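Local atomic coordinates of PA1221 (Pseudomonas aeruginosa, PDB entry 4DG8), a protein that joins an AMP-binding domain of the ANL superfamily to a phosphopantetheine attachment domain and holds adenosine monophosphate in this structure. Residues H42-R47 against Q204-V209; N235-L240 against L245-G250; D419-V422 against Y427-D430. All coordinates share one frame; numbering follows the deposited sequence.

Interaction 1 (H42-R47 against Q204-V209)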
loop_
_atom_site.group_PDB
_atom_site.type_symbol
_atom_site.label_atom_id
_atom_site.label_comp_id
_atom_site.label_asym_id
_atom_site.label_seq_id
_atom_site.Cartn_x
_atom_site.Cartn_y
_atom_site.Cartn_z
ATOM N N HIS A 42 -17.770 23.323 3.988
ATOM C CA HIS A 42 -17.104 23.767 5.217
ATOM C C HIS A 42 -16.770 22.715 6.295
ATOM O O HIS A 42 -16.249 23.062 7.354
ATOM C CB HIS A 42 -17.809 25.027 5.767
ATOM C CG HIS A 42 -17.857 26.123 4.752
ATOM N ND1 HIS A 42 -16.723 26.572 4.107
ATOM C CD2 HIS A 42 -18.894 26.786 4.190
ATOM C CE1 HIS A 42 -17.056 27.499 3.225
ATOM N NE2 HIS A 42 -18.366 27.643 3.252
ATOM N N ARG A 43 -17.065 21.443 6.028
ATOM C CA ARG A 43 -16.496 20.350 6.832
ATOM C C ARG A 43 -14.956 20.268 6.699
ATOM O O ARG A 43 -14.387 20.693 5.706
ATOM C CB ARG A 43 -17.091 19.005 6.416
ATOM C CG ARG A 43 -18.442 18.656 7.017
ATOM C CD ARG A 43 -18.753 17.196 6.699
ATOM N NE ARG A 43 -20.005 16.727 7.286
ATOM C CZ ARG A 43 -20.445 15.475 7.191
ATOM N NH1 ARG A 43 -19.733 14.569 6.534
ATOM N NH2 ARG A 43 -21.595 15.123 7.752
ATOM N N GLU A 44 -14.296 19.705 7.703
ATOM C CA GLU A 44 -12.837 19.633 7.728
ATOM C C GLU A 44 -12.288 18.471 6.863
ATOM O O GLU A 44 -12.570 17.296 7.107
ATOM C CB GLU A 44 -12.414 19.468 9.186
ATOM C CG GLU A 44 -10.959 19.603 9.452
ATOM C CD GLU A 44 -10.665 19.501 10.929
ATOM O OE1 GLU A 44 -11.374 18.740 11.612
ATOM O OE2 GLU A 44 -9.740 20.187 11.408
ATOM N N ALA A 45 -11.560 18.820 5.812
ATOM C CA ALA A 45 -10.973 17.842 4.893
ATOM C C ALA A 45 -9.593 17.341 5.319
ATOM O O ALA A 45 -9.216 16.207 5.042
ATOM C CB ALA A 45 -10.925 18.412 3.487
ATOM N N ILE A 46 -8.818 18.232 5.927
ATOM C CA ILE A 46 -7.448 17.937 6.331
ATOM C C ILE A 46 -7.189 18.577 7.687
ATOM O O ILE A 46 -7.446 19.758 7.869
ATOM C CB ILE A 46 -6.422 18.556 5.350
ATOM C CG1 ILE A 46 -6.592 18.034 3.921
ATOM C CG2 ILE A 46 -5.008 18.299 5.820
ATOM C CD1 ILE A 46 -5.652 18.738 2.929
ATOM N N ARG A 47 -6.640 17.812 8.620
ATOM C CA ARG A 47 -6.186 18.379 9.877
ATOM C C ARG A 47 -4.696 18.140 10.041
ATOM O O ARG A 47 -4.238 16.992 10.044
ATOM C CB ARG A 47 -6.934 17.765 11.069
ATOM C CG ARG A 47 -6.284 18.103 12.431
ATOM C CD ARG A 47 -6.614 19.510 12.885
ATOM N NE ARG A 47 -8.014 19.574 13.272
ATOM C CZ ARG A 47 -8.453 19.517 14.524
ATOM N NH1 ARG A 47 -7.593 19.451 15.537
ATOM N NH2 ARG A 47 -9.758 19.551 14.760
ATOM N N GLN A 204 -17.859 10.299 11.265
ATOM C CA GLN A 204 -17.006 11.439 10.900
ATOM C C GLN A 204 -15.824 11.058 10.021
ATOM O O GLN A 204 -15.132 11.940 9.486
ATOM C CB GLN A 204 -16.484 12.188 12.138
ATOM C CG GLN A 204 -17.541 12.943 12.926
ATOM C CD GLN A 204 -16.949 14.134 13.658
ATOM O OE1 GLN A 204 -16.361 13.993 14.738
ATOM N NE2 GLN A 204 -17.080 15.320 13.056
ATOM N N MET A 205 -15.573 9.758 9.900
ATOM C CA MET A 205 -14.550 9.258 8.989
ATOM C C MET A 205 -13.248 10.039 9.132
ATOM O O MET A 205 -12.716 10.548 8.139
ATOM C CB MET A 205 -15.047 9.284 7.537
ATOM C CG MET A 205 -16.227 8.331 7.286
ATOM S SD MET A 205 -15.714 6.639 7.590
ATOM C CE MET A 205 -15.117 6.162 5.960
ATOM N N ARG A 206 -12.715 10.135 10.354
ATOM C CA ARG A 206 -11.484 10.893 10.500
ATOM C C ARG A 206 -10.317 9.918 10.510
ATOM O O ARG A 206 -9.951 9.345 11.542
ATOM C CB ARG A 206 -11.529 11.732 11.777
ATOM C CG ARG A 206 -12.655 12.782 11.778
ATOM C CD ARG A 206 -12.721 13.561 13.084
ATOM N NE ARG A 206 -11.536 14.393 13.292
ATOM C CZ ARG A 206 -11.385 15.635 12.837
ATOM N NH1 ARG A 206 -12.331 16.213 12.108
ATOM N NH2 ARG A 206 -10.270 16.299 13.092
ATOM N N PHE A 207 -9.670 9.825 9.352
ATOM C CA PHE A 207 -8.665 8.801 9.116
ATOM C C PHE A 207 -7.288 9.297 9.468
ATOM O O PHE A 207 -6.894 10.383 9.059
ATOM C CB PHE A 207 -8.669 8.343 7.653
ATOM C CG PHE A 207 -9.489 7.136 7.418
ATOM C CD1 PHE A 207 -10.841 7.251 7.117
ATOM C CD2 PHE A 207 -8.932 5.876 7.536
ATOM C CE1 PHE A 207 -11.611 6.127 6.922
ATOM C CE2 PHE A 207 -9.704 4.742 7.332
ATOM C CZ PHE A 207 -11.031 4.866 7.024
ATOM N N LEU A 208 -6.571 8.495 10.246
ATOM C CA LEU A 208 -5.162 8.696 10.435
ATOM C C LEU A 208 -4.498 8.518 9.071
ATOM O O LEU A 208 -4.685 7.499 8.413
ATOM C CB LEU A 208 -4.625 7.655 11.411
ATOM C CG LEU A 208 -3.103 7.639 11.532
ATOM C CD1 LEU A 208 -2.632 8.953 12.109
ATOM C CD2 LEU A 208 -2.638 6.482 12.399
ATOM N N VAL A 209 -3.756 9.527 8.640
ATOM C CA VAL A 209 -2.946 9.416 7.440
ATOM C C VAL A 209 -1.494 9.291 7.861
ATOM O O VAL A 209 -0.883 10.242 8.349
ATOM C CB VAL A 209 -3.124 10.623 6.507
ATOM C CG1 VAL A 209 -2.089 10.575 5.339
ATOM C CG2 VAL A 209 -4.546 10.685 5.996
#
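R206 grips the carboxylate of E44 end-on, and both of its terminal nitrogens go to the same oxygen. R206 NH1 donates to E44 OE1 at 2.7 Å, and R206 NH2 donates to E44 OE1 at 3.1 Å. OE1 lies in the plane of the guanidinium. The two nitrogens reach it from one face of the carboxylate, whose plane is turned 47° from that of R206. The grip is therefore twisted, not flat. E44 reaches across because its chain is extended, with CG opposite the backbone N (chi1 -170°).

A second arginine joins the same anion. R47 folds back at its middle torsions and brings NE up to E44 OE2, though the place of that oxygen is less sure. The two guanidinium groups come close, with R47 NH2 3.7 Å from R206 NH2. R206 NH2 lies over one face of the R47 guanidinium, and E44 probably offsets the two charges. R206 NH2 has a further acceptor in R252 O.

A classic beta bulge at A45 and I46, both paired with V53, lets E44 and R47 share a side of strand 44-48. A45 and I46 pack against helix 55-72. Strand 231-234 runs between strands 44-48 and 206-209, so the E44-R206 salt bridge passes over it, with all three charged side chains touching C231.

Interaction 2 (N235-L240 against L245-G250)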
loop_
_atom_site.group_PDB
_atom_site.type_symbol
_atom_site.label_atom_id
_atom_site.label_comp_id
_atom_site.label_asym_id
_atom_site.label_seq_id
_atom_site.Cartn_x
_atom_site.Cartn_y
_atom_site.Cartn_z
ATOM N N ASN A 235 -0.342 12.547 9.979
ATOM C CA ASN A 235 0.659 12.442 11.007
ATOM C C ASN A 235 1.872 13.211 10.526
ATOM O O ASN A 235 2.717 12.686 9.795
ATOM C CB ASN A 235 1.070 10.979 11.229
ATOM C CG ASN A 235 2.306 10.854 12.134
ATOM O OD1 ASN A 235 2.613 11.764 12.898
ATOM N ND2 ASN A 235 3.019 9.734 12.037
ATOM N N ASP A 236 1.954 14.453 10.996
ATOM C CA ASP A 236 3.130 15.317 10.884
ATOM C C ASP A 236 3.884 15.418 12.209
ATOM O O ASP A 236 4.657 16.353 12.419
ATOM C CB ASP A 236 2.782 16.697 10.308
ATOM C CG ASP A 236 1.580 17.319 10.982
ATOM O OD1 ASP A 236 1.197 16.831 12.078
ATOM O OD2 ASP A 236 1.039 18.294 10.420
ATOM N N LEU A 237 3.530 14.560 13.159
ATOM C CA LEU A 237 4.153 14.586 14.483
ATOM C C LEU A 237 5.493 13.846 14.582
ATOM O O LEU A 237 6.435 14.328 15.200
ATOM C CB LEU A 237 3.175 14.068 15.537
ATOM C CG LEU A 237 1.974 14.989 15.732
ATOM C CD1 LEU A 237 1.068 14.468 16.831
ATOM C CD2 LEU A 237 2.453 16.393 16.071
ATOM N N GLY A 238 5.572 12.672 13.970
ATOM C CA GLY A 238 6.763 11.853 14.058
ATOM C C GLY A 238 6.421 10.395 13.803
ATOM O O GLY A 238 5.242 10.062 13.628
ATOM N N PRO A 239 7.449 9.521 13.781
ATOM C CA PRO A 239 7.215 8.092 13.551
ATOM C C PRO A 239 6.111 7.581 14.474
ATOM O O PRO A 239 6.132 7.827 15.686
ATOM C CB PRO A 239 8.546 7.450 13.933
ATOM C CG PRO A 239 9.593 8.546 13.687
ATOM C CD PRO A 239 8.870 9.839 14.039
ATOM N N LEU A 240 5.146 6.870 13.906
ATOM C CA LEU A 240 3.999 6.466 14.698
ATOM C C LEU A 240 4.411 5.497 15.810
ATOM O O LEU A 240 5.022 4.462 15.556
ATOM C CB LEU A 240 2.913 5.856 13.818
ATOM C CG LEU A 240 1.575 5.748 14.553
ATOM C CD1 LEU A 240 0.937 7.122 14.694
ATOM C CD2 LEU A 240 0.637 4.795 13.850
ATOM N N LEU A 245 0.427 8.323 18.396
ATOM C CA LEU A 245 -0.948 7.891 18.121
ATOM C C LEU A 245 -1.925 8.518 19.118
ATOM O O LEU A 245 -2.982 9.046 18.732
ATOM C CB LEU A 245 -1.081 6.359 18.160
ATOM C CG LEU A 245 -2.492 5.857 17.826
ATOM C CD1 LEU A 245 -2.979 6.453 16.493
ATOM C CD2 LEU A 245 -2.591 4.298 17.824
ATOM N N ARG A 246 -1.566 8.440 20.398
ATOM C CA ARG A 246 -2.367 9.040 21.462
ATOM C C ARG A 246 -2.623 10.526 21.198
ATOM O O ARG A 246 -3.719 11.029 21.444
ATOM C CB ARG A 246 -1.685 8.870 22.819
ATOM C CG ARG A 246 -1.989 7.560 23.543
ATOM C CD ARG A 246 -1.235 7.538 24.888
ATOM N NE ARG A 246 -1.335 6.257 25.583
ATOM C CZ ARG A 246 -2.278 5.949 26.469
ATOM N NH1 ARG A 246 -3.220 6.828 26.771
ATOM N NH2 ARG A 246 -2.288 4.755 27.051
ATOM N N GLN A 247 -1.612 11.227 20.689
ATOM C CA GLN A 247 -1.750 12.653 20.391
ATOM C C GLN A 247 -2.685 12.870 19.221
ATOM O O GLN A 247 -3.540 13.758 19.236
ATOM C CB GLN A 247 -0.410 13.245 20.002
ATOM C CG GLN A 247 0.166 14.177 21.027
ATOM C CD GLN A 247 1.441 14.816 20.529
ATOM O OE1 GLN A 247 2.425 14.124 20.256
ATOM N NE2 GLN A 247 1.418 16.133 20.362
ATOM N N LEU A 248 -2.495 12.056 18.196
ATOM C CA LEU A 248 -3.265 12.195 16.971
ATOM C C LEU A 248 -4.751 11.913 17.209
ATOM O O LEU A 248 -5.606 12.549 16.602
ATOM C CB LEU A 248 -2.684 11.301 15.870
ATOM C CG LEU A 248 -1.328 11.794 15.335
ATOM C CD1 LEU A 248 -0.626 10.765 14.445
ATOM C CD2 LEU A 248 -1.496 13.149 14.634
ATOM N N ILE A 249 -5.054 10.962 18.091
ATOM C CA ILE A 249 -6.439 10.713 18.476
ATOM C C ILE A 249 -6.962 11.822 19.401
ATOM O O ILE A 249 -7.991 12.431 19.141
ATOM C CB ILE A 249 -6.589 9.349 19.176
ATOM C CG1 ILE A 249 -6.266 8.215 18.199
ATOM C CG2 ILE A 249 -7.983 9.218 19.797
ATOM C CD1 ILE A 249 -6.084 6.853 18.859
ATOM N N GLY A 250 -6.222 12.100 20.466
ATOM C CA GLY A 250 -6.679 13.022 21.492
ATOM C C GLY A 250 -6.670 14.485 21.079
ATOM O O GLY A 250 -7.611 15.221 21.374
#
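An Asx turn headed by N235 backs onto L248, in the loop that leads from strand 231-234 to helix 242-250. N235 CB is 3.6 Å from L248 CD1, and the two side chains cross at about a right angle.

The amide of N235 holds the loop in shape. A chi1 of 170° swings the amide away from the backbone N and into the bend. N235 OD1 accepts from L237 N at 3.0 Å and from G238 N at 3.3 Å. Both donors come from the same face of the amide plane and are tilted out of it. At the other end of the amide, N235 ND2 donates to G238 O at 2.8 Å. N210 OD1 is a further acceptor for ND2. The amide is thus tied at both ends and its rotation is fixed.

The rest of the contact is apolar. L237 and L248 run antiparallel alongside each other, with L237 CD1 3.6 Å from L248 CD2. The same methyl of L237 rests on Q247, 3.7 Å from Q247 CB, and also meets the amide end of that residue. L240 comes from the far end of the loop. Its CD1 lies 4.0 Å from L248 CD1 and 4.1 Å from L245 CB. L248 is therefore met by N235, L237 and L240.

L245 and L248 are three residues apart on one side of the helix, and both also touch L208 of strand 206-209. D236 forms a salt bridge with R252, just past the helix. This is a strand-to-helix connection in which an Asx turn shapes the loop and leucines of the loop pack onto the helix it introduces.

Interaction 3 (D419-V422 against Y427-D430). With AMP (adenosine monophosphate), chain B.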
loop_
_atom_site.group_PDB
_atom_site.type_symbol
_atom_site.label_atom_id
_atom_site.label_comp_id
_atom_site.label_asym_id
_atom_site.label_seq_id
_atom_site.Cartn_x
_atom_site.Cartn_y
_atom_site.Cartn_z
ATOM N N ASP A 419 5.782 -19.407 -3.341
ATOM C CA ASP A 419 6.982 -18.782 -3.897
ATOM C C ASP A 419 7.863 -18.265 -2.755
ATOM O O ASP A 419 7.611 -18.570 -1.586
ATOM C CB ASP A 419 6.624 -17.675 -4.902
ATOM C CG ASP A 419 5.836 -16.547 -4.270
ATOM O OD1 ASP A 419 5.646 -16.567 -3.031
ATOM O OD2 ASP A 419 5.433 -15.628 -5.013
ATOM N N GLY A 420 8.898 -17.498 -3.079
ATOM C CA GLY A 420 9.783 -17.000 -2.039
ATOM C C GLY A 420 9.475 -15.576 -1.606
ATOM O O GLY A 420 10.296 -14.921 -0.969
ATOM N N GLN A 421 8.287 -15.095 -1.950
ATOM C CA GLN A 421 7.938 -13.706 -1.691
ATOM C C GLN A 421 7.692 -13.437 -0.208
ATOM O O GLN A 421 6.898 -14.128 0.435
ATOM C CB GLN A 421 6.708 -13.318 -2.505
ATOM C CG GLN A 421 6.118 -11.971 -2.127
ATOM C CD GLN A 421 4.931 -11.597 -3.017
ATOM O OE1 GLN A 421 5.071 -11.451 -4.234
ATOM N NE2 GLN A 421 3.759 -11.453 -2.409
ATOM N N VAL A 422 8.370 -12.425 0.329
ATOM C CA VAL A 422 8.197 -12.061 1.729
ATOM C C VAL A 422 7.725 -10.619 1.848
ATOM O O VAL A 422 7.880 -9.838 0.915
ATOM C CB VAL A 422 9.522 -12.177 2.488
ATOM C CG1 VAL A 422 10.058 -13.600 2.410
ATOM C CG2 VAL A 422 10.527 -11.192 1.913
ATOM N N TYR A 427 6.659 -3.669 2.066
ATOM C CA TYR A 427 6.939 -4.030 0.680
ATOM C C TYR A 427 6.990 -5.540 0.446
ATOM O O TYR A 427 7.568 -6.284 1.241
ATOM C CB TYR A 427 8.292 -3.455 0.247
ATOM C CG TYR A 427 8.392 -1.952 0.272
ATOM C CD1 TYR A 427 7.692 -1.178 -0.647
ATOM C CD2 TYR A 427 9.213 -1.302 1.194
ATOM C CE1 TYR A 427 7.798 0.203 -0.641
ATOM C CE2 TYR A 427 9.325 0.082 1.212
ATOM C CZ TYR A 427 8.617 0.826 0.286
ATOM O OH TYR A 427 8.708 2.198 0.284
ATOM N N ARG A 428 6.397 -5.998 -0.654
ATOM C CA ARG A 428 6.692 -7.343 -1.130
ATOM C C ARG A 428 8.121 -7.400 -1.701
ATOM O O ARG A 428 8.608 -6.464 -2.350
ATOM C CB ARG A 428 5.688 -7.784 -2.194
ATOM C CG ARG A 428 4.292 -8.032 -1.673
ATOM C CD ARG A 428 3.321 -8.276 -2.837
ATOM N NE ARG A 428 3.178 -7.101 -3.696
ATOM C CZ ARG A 428 2.283 -7.000 -4.679
ATOM N NH1 ARG A 428 1.453 -8.009 -4.933
ATOM N NH2 ARG A 428 2.219 -5.890 -5.413
ATOM N N LEU A 429 8.801 -8.507 -1.456
ATOM C CA LEU A 429 10.145 -8.657 -1.963
ATOM C C LEU A 429 10.356 -10.074 -2.432
ATOM O O LEU A 429 10.044 -11.042 -1.698
ATOM C CB LEU A 429 11.160 -8.317 -0.872
ATOM C CG LEU A 429 12.615 -8.349 -1.325
ATOM C CD1 LEU A 429 12.798 -7.391 -2.499
ATOM C CD2 LEU A 429 13.529 -8.001 -0.172
ATOM N N ASP A 430 10.942 -10.199 -3.621
ATOM C CA ASP A 430 11.310 -11.508 -4.121
ATOM C C ASP A 430 12.684 -11.700 -3.517
ATOM O O ASP A 430 13.701 -11.214 -4.021
ATOM C CB ASP A 430 11.409 -11.459 -5.644
ATOM C CG ASP A 430 11.646 -12.819 -6.263
ATOM O OD1 ASP A 430 12.190 -13.717 -5.570
ATOM O OD2 ASP A 430 11.304 -12.980 -7.462
HETATM P P AMP B . 0.872 -5.603 -0.961
HETATM O O1P AMP B . 2.195 -4.889 -0.785
HETATM O O2P AMP B . -0.375 -4.988 -0.340
HETATM O O3P AMP B . 0.682 -5.795 -2.455
HETATM O "O5'" AMP B . 1.012 -7.109 -0.475
HETATM C "C5'" AMP B . 0.000 -8.054 -0.762
HETATM C "C4'" AMP B . 0.308 -9.397 -0.159
HETATM O "O4'" AMP B . 0.491 -9.269 1.276
HETATM C "C3'" AMP B . -0.779 -10.446 -0.304
HETATM O "O3'" AMP B . -0.774 -11.071 -1.583
HETATM C "C2'" AMP B . -0.480 -11.395 0.848
HETATM O "O2'" AMP B . 0.604 -12.255 0.515
HETATM C "C1'" AMP B . -0.011 -10.420 1.932
HETATM N N9 AMP B . -1.118 -10.006 2.825
HETATM C C8 AMP B . -1.770 -8.821 2.745
HETATM N N7 AMP B . -2.737 -8.718 3.689
HETATM C C5 AMP B . -2.736 -9.856 4.400
HETATM C C6 AMP B . -3.513 -10.401 5.547
HETATM N N6 AMP B . -4.501 -9.692 6.120
HETATM N N1 AMP B . -3.193 -11.637 6.005
HETATM C C2 AMP B . -2.198 -12.346 5.430
HETATM N N3 AMP B . -1.456 -11.911 4.391
HETATM C C4 AMP B . -1.663 -10.698 3.833
#
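The side chain of Q421 lies obliquely across the aliphatic part of R428. Q421 CD is 3.7 Å from R428 CD and 3.9 Å from R428 CG. The extended Q421 chain carries its end over to R428 on the other strand. The R428 chain bends about its CG-CD bond (chi3 -64°) and turns the face of its guanidinium to the phosphate of adenosine monophosphate. AMP O3P sits over the centre of that face, 3.0 Å from R428 CZ. O3P thus approaches the guanidinium from above its plane, not along an N-H direction in it. R428 NH1 also forms a salt bridge with E313.

The two segments belong to a beta hairpin of strands 421-424 and 427-430. V422 and L429 form an antiparallel hydrogen-bonded pair in it. V422 N donates to L429 O at 3.0 Å, and L429 N donates to V422 O at 2.9 Å. Each acceptor also receives a CA-H...O contact, L429 O from Q421 CA and V422 O from R428 CA, both at 3.4 Å. The side chains of V422 and L429 lie side by side, with V422 CG2 4.1 Å from L429 CB. Helix 431-439 covers them through L431 and L434. D430 is the N-cap of that helix, and its OD1 accepts from A433 N. K423, next along the hairpin, is hydrogen-bonded to the same adenosine monophosphate through NZ.

The three contacts follow one another along the chain, and none nests in or crosses another. Interaction 1 comes first and closes a loop of 156 residues, bringing two strands of a four-stranded sheet together across the strand between them. Interaction 2 then spans only four residues, tying a loop to the helix it enters. These two touch: V209 O is 2.9 Å from N235 N, a probable hydrogen bond, and L208 adds apolar packing between them. Interaction 3 closes a short hairpin later on. It lies on the opposite side of the chain's centre from interaction 1, and its nearest atoms are about 15 Å from each of the others.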